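TlmII (Streptoalloteichus hindustanus, PDB 4HVM) is a condensation-domain protein of tallysomycin biosynthesis that probably acts in nonribosomal peptide assembly and may bind phosphopantetheine. Local coordinates at residues R310-F314 against R315-S319; E29-P32 against A33-F36; G422-E426 against D427-V431. All blocks are in the same frame, centred on the assembly; numbering follows the deposited sequence.

How the interactions relate
All three contacts are local, each made within one continuous piece of chain, and all are partly buried. Interactions 1 and 2 lie on opposite sides of the chain's centre, their own centres about 39 Å apart; interactions 2 and 3 are each about 15 Å from the chain's centre, interaction 1 about 27 Å. No two touch or share an element. Interaction 1 starts helix 314-330 with reciprocal side-chain-to-backbone bonds flanked by apolar contacts. Interaction 2, almost entirely backbone and small apolar groups, is a 3-10 turn leading into strand 36-44. Interaction 3 closes the hairpin of strands 417-424 and 427-434 through paired main-chain bonds, with side chains on both sheet faces.

Interaction 1. Residues R310-F314 against R315-S319; sequences REPSF and RDLMS
Ser-313 and Asp-316 exchange bonds across the first turn of helix 314-330. The Asp-316 carboxylate swings back over the turn, CG lying beside its backbone N and opposite the carbonyl carbon (chi1 -74°), and OD2 receives Ser-313 N at 2.9 Å on its anti side, 26° out of the carboxylate plane. In return Ser-313 OG accepts from Asp-316 N at 3.2 Å, while the hydroxyl also bonds weakly to Pro-461 O. An alanine in place of Asp-316 would probably leave Ser-313 N without its acceptor and the turn held from one direction only. On one flank the Pro-312 ring meets Leu-317 obliquely, CB to CD1 4.1 Å, and Trp-254 and Trp-251 of helix 241-255 touch this pair. On another, Phe-314 and selenomethionine Met-318 run side by side in the same direction; Met-318 SE touches Phe-314 CZ at 3.6 Å, a Met-aromatic contact; the line from ring centroid to SE runs obliquely, 43° off the ring normal. Regular helix bonding begins here, Leu-317 N to Ser-313 O and Met-318 N to Phe-314 O. Ser-313 as N-cap with Asp-316 forms a capping box, and Pro-312 with Leu-317 spans it as a hydrophobic staple, the classic start of an alpha helix.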
loop_
_atom_site.group_PDB
_atom_site.type_symbol
_atom_site.label_atom_id
_atom_site.label_comp_id
_atom_site.label_asym_id
_atom_site.label_seq_id
_atom_site.Cartn_x
_atom_site.Cartn_y
_atom_site.Cartn_z
ATOM N N ARG A 310 8.943 -17.263 -26.501
ATOM C CA ARG A 310 8.209 -17.510 -27.739
ATOM C C ARG A 310 6.988 -18.359 -27.418
ATOM O O ARG A 310 7.124 -19.513 -27.011
ATOM C CB ARG A 310 9.089 -18.229 -28.759
ATOM C CG ARG A 310 10.059 -17.328 -29.499
ATOM C CD ARG A 310 11.201 -18.143 -30.072
ATOM N NE ARG A 310 11.974 -18.774 -29.005
ATOM C CZ ARG A 310 12.828 -19.776 -29.184
ATOM N NH1 ARG A 310 13.026 -20.279 -30.394
ATOM N NH2 ARG A 310 13.482 -20.280 -28.145
ATOM N N GLU A 311 5.804 -17.782 -27.614
ATOM C CA GLU A 311 4.547 -18.399 -27.193
ATOM C C GLU A 311 4.613 -18.842 -25.735
ATOM O O GLU A 311 4.419 -20.021 -25.433
ATOM C CB GLU A 311 4.201 -19.602 -28.076
ATOM C CG GLU A 311 4.276 -19.334 -29.567
ATOM C CD GLU A 311 3.867 -20.542 -30.393
ATOM O OE1 GLU A 311 3.947 -20.467 -31.637
ATOM O OE2 GLU A 311 3.466 -21.566 -29.796
ATOM N N PRO A 312 4.888 -17.899 -24.822
ATOM C CA PRO A 312 5.085 -18.311 -23.430
ATOM C C PRO A 312 3.774 -18.698 -22.755
ATOM O O PRO A 312 2.701 -18.252 -23.164
ATOM C CB PRO A 312 5.658 -17.054 -22.780
ATOM C CG PRO A 312 5.070 -15.935 -23.569
ATOM C CD PRO A 312 4.939 -16.433 -24.981
ATOM N N SER A 313 3.872 -19.537 -21.730
ATOM C CA SER A 313 2.713 -19.890 -20.921
ATOM C C SER A 313 2.752 -19.099 -19.620
ATOM O O SER A 313 3.720 -18.388 -19.349
ATOM C CB SER A 313 2.709 -21.384 -20.613
ATOM O OG SER A 313 3.800 -21.727 -19.780
ATOM N N PHE A 314 1.704 -19.219 -18.811
ATOM C CA PHE A 314 1.690 -18.562 -17.510
ATOM C C PHE A 314 2.829 -19.082 -16.642
ATOM O O PHE A 314 3.449 -18.323 -15.901
ATOM C CB PHE A 314 0.354 -18.775 -16.806
ATOM C CG PHE A 314 0.294 -18.180 -15.426
ATOM C CD1 PHE A 314 0.298 -16.807 -15.248
ATOM C CD2 PHE A 314 0.213 -18.995 -14.309
ATOM C CE1 PHE A 314 0.233 -16.258 -13.983
ATOM C CE2 PHE A 314 0.146 -18.453 -13.041
ATOM C CZ PHE A 314 0.157 -17.081 -12.878
ATOM N N ARG A 315 3.100 -20.378 -16.747
ATOM C CA ARG A 315 4.191 -20.990 -15.999
ATOM C C ARG A 315 5.536 -20.407 -16.397
ATOM O O ARG A 315 6.401 -20.198 -15.549
ATOM C CB ARG A 315 4.209 -22.508 -16.195
ATOM C CG ARG A 315 3.392 -23.277 -15.175
ATOM C CD ARG A 315 3.786 -24.746 -15.152
ATOM N NE ARG A 315 3.042 -25.497 -14.146
ATOM C CZ ARG A 315 1.891 -26.116 -14.380
ATOM N NH1 ARG A 315 1.352 -26.079 -15.591
ATOM N NH2 ARG A 315 1.279 -26.778 -13.407
ATOM N N ASP A 316 5.706 -20.152 -17.692
ATOM C CA ASP A 316 6.939 -19.564 -18.205
ATOM C C ASP A 316 7.217 -18.207 -17.569
ATOM O O ASP A 316 8.316 -17.952 -17.084
ATOM C CB ASP A 316 6.884 -19.428 -19.730
ATOM C CG ASP A 316 7.048 -20.757 -20.444
ATOM O OD1 ASP A 316 7.812 -21.612 -19.948
ATOM O OD2 ASP A 316 6.414 -20.947 -21.502
ATOM N N LEU A 317 6.208 -17.342 -17.567
ATOM C CA LEU A 317 6.355 -15.996 -17.033
ATOM C C LEU A 317 6.363 -15.985 -15.512
ATOM O O LEU A 317 6.989 -15.123 -14.898
ATOM C CB LEU A 317 5.245 -15.094 -17.566
ATOM C CG LEU A 317 5.375 -14.768 -19.052
ATOM C CD1 LEU A 317 4.037 -14.896 -19.734
ATOM C CD2 LEU A 317 5.947 -13.376 -19.247
HETATM N N MSE A 318 5.668 -16.944 -14.908
HETATM C CA MSE A 318 5.643 -17.067 -13.455
HETATM C C MSE A 318 7.029 -17.445 -12.960
HETATM O O MSE A 318 7.503 -16.938 -11.947
HETATM C CB MSE A 318 4.627 -18.127 -13.026
HETATM C CG MSE A 318 4.134 -17.995 -11.598
HETATM SE SE MSE A 318 3.273 -16.286 -11.266
HETATM C CE MSE A 318 4.623 -15.528 -10.085
ATOM N N SER A 319 7.677 -18.338 -13.695
ATOM C CA SER A 319 9.017 -18.795 -13.357
ATOM C C SER A 319 10.030 -17.652 -13.376
ATOM O O SER A 319 10.868 -17.525 -12.480
ATOM C CB SER A 319 9.445 -19.882 -14.337
ATOM O OG SER A 319 10.825 -20.145 -14.226
#

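Interaction 2. Residues E29-P32 against A33-F36; sequences EAPP and AAAF
Pro-31 and Ala-34 are joined by the first bond of a short 3-10 turn that carries the chain from helix 18-27 into strand 36-44 of the condensation domain. Ala-34 N donates to Pro-31 O at 2.8 Å, meeting the oxygen from above the carbonyl plane, 38° out of it. The next bond of the series, Ala-35 N to Pro-32 O, is weak at 3.3 Å, and Phe-36 N to Ala-33 O completes it. Each closes a three-residue step, so the main chain carries the turn and the alanine methyls add only van der Waals touches.

The solvent side is the looser one. There Pro-31 CG and Ala-34 CB just meet at 4.5 Å, both residues being exposed. Ala-30 CB approaches Ala-34 CB from a more buried position, at 4.4 Å, again a touch between methyls and no more. Pro-32, only partly exposed, touches Pro-113.

The inner side is packed by other parts of the fold. Ala-35 rests on His-141 and shares a backbone bond with Gln-142; by sequence these two probably correspond to the two histidines of the HHxxxDG motif of condensation domains, the second being glutamine in this protein. The Phe-36 ring lies against Val-139 and Leu-121 and meets the His-141 ring at a steep angle of about 75°. With CG beside its own backbone N (chi1 -81°), the Phe-36 ring is carried back toward Pro-32 and presents an edge to Pro-32 O, which lies in the ring plane 3.3 Å from Phe-36 CD1.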
loop_
_atom_site.group_PDB
_atom_site.type_symbol
_atom_site.label_atom_id
_atom_site.label_comp_id
_atom_site.label_asym_id
_atom_site.label_seq_id
_atom_site.Cartn_x
_atom_site.Cartn_y
_atom_site.Cartn_z
ATOM N N GLU A 29 8.425 17.238 0.910
ATOM C CA GLU A 29 8.209 18.271 -0.100
ATOM C C GLU A 29 6.990 17.996 -0.976
ATOM O O GLU A 29 6.627 18.811 -1.824
ATOM C CB GLU A 29 9.460 18.449 -0.962
ATOM C CG GLU A 29 10.576 19.228 -0.279
ATOM C CD GLU A 29 11.886 19.168 -1.044
ATOM O OE1 GLU A 29 12.568 20.211 -1.132
ATOM O OE2 GLU A 29 12.233 18.077 -1.547
ATOM N N ALA A 30 6.363 16.844 -0.768
ATOM C CA ALA A 30 5.138 16.501 -1.473
ATOM C C ALA A 30 3.952 17.086 -0.718
ATOM O O ALA A 30 4.065 17.375 0.475
ATOM C CB ALA A 30 5.005 14.991 -1.585
ATOM N N PRO A 31 2.814 17.282 -1.409
ATOM C CA PRO A 31 1.602 17.693 -0.693
ATOM C C PRO A 31 1.243 16.685 0.392
ATOM O O PRO A 31 1.273 15.482 0.142
ATOM C CB PRO A 31 0.528 17.711 -1.790
ATOM C CG PRO A 31 1.118 16.956 -2.944
ATOM C CD PRO A 31 2.588 17.203 -2.861
ATOM N N PRO A 32 0.908 17.179 1.593
ATOM C CA PRO A 32 0.663 16.356 2.783
ATOM C C PRO A 32 -0.387 15.270 2.571
ATOM O O PRO A 32 -0.353 14.247 3.252
ATOM C CB PRO A 32 0.177 17.377 3.825
ATOM C CG PRO A 32 -0.196 18.595 3.048
ATOM C CD PRO A 32 0.710 18.610 1.867
ATOM N N ALA A 33 -1.299 15.488 1.632
ATOM C CA ALA A 33 -2.363 14.529 1.366
ATOM C C ALA A 33 -1.829 13.284 0.660
ATOM O O ALA A 33 -2.495 12.247 0.621
ATOM C CB ALA A 33 -3.463 15.177 0.543
ATOM N N ALA A 34 -0.625 13.388 0.104
ATOM C CA ALA A 34 -0.021 12.270 -0.615
ATOM C C ALA A 34 0.392 11.157 0.337
ATOM O O ALA A 34 0.610 10.019 -0.082
ATOM C CB ALA A 34 1.176 12.740 -1.421
ATOM N N ALA A 35 0.507 11.492 1.618
ATOM C CA ALA A 35 0.920 10.522 2.623
ATOM C C ALA A 35 -0.268 9.791 3.230
ATOM O O ALA A 35 -0.096 8.919 4.081
ATOM C CB ALA A 35 1.713 11.212 3.717
ATOM N N PHE A 36 -1.472 10.145 2.794
ATOM C CA PHE A 36 -2.680 9.627 3.426
ATOM C C PHE A 36 -3.434 8.612 2.577
ATOM O O PHE A 36 -3.466 8.704 1.350
ATOM C CB PHE A 36 -3.616 10.770 3.837
ATOM C CG PHE A 36 -3.237 11.416 5.134
ATOM C CD1 PHE A 36 -2.236 12.369 5.175
ATOM C CD2 PHE A 36 -3.868 11.059 6.315
ATOM C CE1 PHE A 36 -1.871 12.961 6.364
ATOM C CE2 PHE A 36 -3.508 11.647 7.514
ATOM C CZ PHE A 36 -2.507 12.602 7.536
#

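Interaction 3. Residues G422-E426 against D427-V431; sequences GELGE and DMVIV
Leu-424 and Asp-427 close the hairpin between strands 417-424 and 427-434, pairing through Leu-424 N to Asp-427 O (2.8 Å) and, less directly, Asp-427 N to Leu-424 O (3.1 Å), where the donor sits well above the carbonyl plane. Between them runs a type II' turn whose first corner, Gly-425, has the positive phi that suits glycine. Farther along, Gly-422 and Val-429 form the next hydrogen-bonded pair, each bonding the other through N and O, with Glu-423 and Met-428 as the non-hydrogen-bonded pair between.

The side chain of Asp-427 can be followed outward from the turn. Its CB lies 3.4 Å from Leu-424 O. CG, set beside the residue's own N (chi1 -60°), brings Asp-427 OD1 to 3.1 Å from Glu-426 O, two acceptors that do not bond each other. The two oxygens then diverge: OD1 takes a weak bond from Gly-224 N at the start of helix 224-231, and OD2 makes a long, weak ion pair with Arg-221 of strand 216-223.

The same sheet face carries Leu-424 and Val-429, which cross obliquely with CB of Leu-424 3.7 Å from CG2 of Val-429; Ala-392 of helix 391-394 touches both. On the other face, selenomethionine Met-428 SE lies 3.6 Å from Glu-423 CG, on the side of that methylene away from the carboxylate. The hairpin end is thus held chiefly by main-chain bonds, while the Asp-427 carboxylate, with its weak partners, probably adds only a modest polar tie to the end of strand 216-223 and the start of helix 224-231.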
loop_
_atom_site.group_PDB
_atom_site.type_symbol
_atom_site.label_atom_id
_atom_site.label_comp_id
_atom_site.label_asym_id
_atom_site.label_seq_id
_atom_site.Cartn_x
_atom_site.Cartn_y
_atom_site.Cartn_z
ATOM N N GLY A 422 -8.398 -4.205 -5.351
ATOM C CA GLY A 422 -9.230 -3.984 -4.181
ATOM C C GLY A 422 -10.534 -4.758 -4.227
ATOM O O GLY A 422 -11.079 -5.010 -5.302
ATOM N N GLU A 423 -11.034 -5.134 -3.053
ATOM C CA GLU A 423 -12.286 -5.877 -2.951
ATOM C C GLU A 423 -13.491 -5.034 -3.347
ATOM O O GLU A 423 -13.478 -3.810 -3.224
ATOM C CB GLU A 423 -12.497 -6.399 -1.527
ATOM C CG GLU A 423 -11.745 -7.672 -1.180
ATOM C CD GLU A 423 -12.339 -8.382 0.025
ATOM O OE1 GLU A 423 -11.674 -9.293 0.567
ATOM O OE2 GLU A 423 -13.473 -8.032 0.425
ATOM N N LEU A 424 -14.536 -5.708 -3.814
ATOM C CA LEU A 424 -15.821 -5.074 -4.081
ATOM C C LEU A 424 -16.894 -6.151 -4.098
ATOM O O LEU A 424 -17.078 -6.837 -5.104
ATOM C CB LEU A 424 -15.803 -4.344 -5.420
ATOM C CG LEU A 424 -16.961 -3.375 -5.643
ATOM C CD1 LEU A 424 -16.743 -2.083 -4.866
ATOM C CD2 LEU A 424 -17.132 -3.106 -7.119
ATOM N N GLY A 425 -17.604 -6.301 -2.985
ATOM C CA GLY A 425 -18.504 -7.427 -2.819
ATOM C C GLY A 425 -17.687 -8.699 -2.710
ATOM O O GLY A 425 -16.671 -8.731 -2.016
ATOM N N GLU A 426 -18.118 -9.749 -3.399
ATOM C CA GLU A 426 -17.355 -10.988 -3.433
ATOM C C GLU A 426 -16.468 -11.010 -4.670
ATOM O O GLU A 426 -16.101 -12.076 -5.159
ATOM C CB GLU A 426 -18.281 -12.205 -3.432
ATOM C CG GLU A 426 -19.077 -12.394 -2.151
ATOM C CD GLU A 426 -20.410 -11.668 -2.174
ATOM O OE1 GLU A 426 -21.375 -12.207 -2.759
ATOM O OE2 GLU A 426 -20.493 -10.560 -1.603
ATOM N N ASP A 427 -16.134 -9.827 -5.178
ATOM C CA ASP A 427 -15.288 -9.711 -6.361
ATOM C C ASP A 427 -14.027 -8.904 -6.067
ATOM O O ASP A 427 -13.954 -8.198 -5.063
ATOM C CB ASP A 427 -16.058 -9.050 -7.506
ATOM C CG ASP A 427 -17.286 -9.838 -7.914
ATOM O OD1 ASP A 427 -17.248 -11.085 -7.827
ATOM O OD2 ASP A 427 -18.289 -9.212 -8.322
HETATM N N MSE A 428 -13.039 -9.020 -6.946
HETATM C CA MSE A 428 -11.836 -8.204 -6.870
HETATM C C MSE A 428 -11.828 -7.246 -8.051
HETATM O O MSE A 428 -12.159 -7.632 -9.173
HETATM C CB MSE A 428 -10.588 -9.087 -6.907
HETATM C CG MSE A 428 -10.448 -10.008 -5.710
HETATM SE SE MSE A 428 -10.137 -9.002 -4.069
HETATM C CE MSE A 428 -8.187 -8.943 -4.065
ATOM N N VAL A 429 -11.464 -5.994 -7.799
ATOM C CA VAL A 429 -11.403 -5.003 -8.864
ATOM C C VAL A 429 -9.975 -4.528 -9.085
ATOM O O VAL A 429 -9.326 -4.035 -8.164
ATOM C CB VAL A 429 -12.309 -3.796 -8.568
ATOM C CG1 VAL A 429 -12.144 -2.724 -9.637
ATOM C CG2 VAL A 429 -13.752 -4.238 -8.481
ATOM N N ILE A 430 -9.491 -4.691 -10.311
ATOM C CA ILE A 430 -8.164 -4.219 -10.681
ATOM C C ILE A 430 -8.214 -2.763 -11.144
ATOM O O ILE A 430 -8.812 -2.449 -12.171
ATOM C CB ILE A 430 -7.558 -5.088 -11.796
ATOM C CG1 ILE A 430 -7.428 -6.536 -11.324
ATOM C CG2 ILE A 430 -6.209 -4.545 -12.213
ATOM C CD1 ILE A 430 -6.883 -7.478 -12.381
ATOM N N VAL A 431 -7.593 -1.873 -10.377
ATOM C CA VAL A 431 -7.581 -0.457 -10.726
ATOM C C VAL A 431 -6.268 -0.073 -11.403
ATOM O O VAL A 431 -5.195 -0.195 -10.814
ATOM C CB VAL A 431 -7.804 0.437 -9.496
ATOM C CG1 VAL A 431 -7.881 1.890 -9.916
ATOM C CG2 VAL A 431 -9.070 0.028 -8.763
#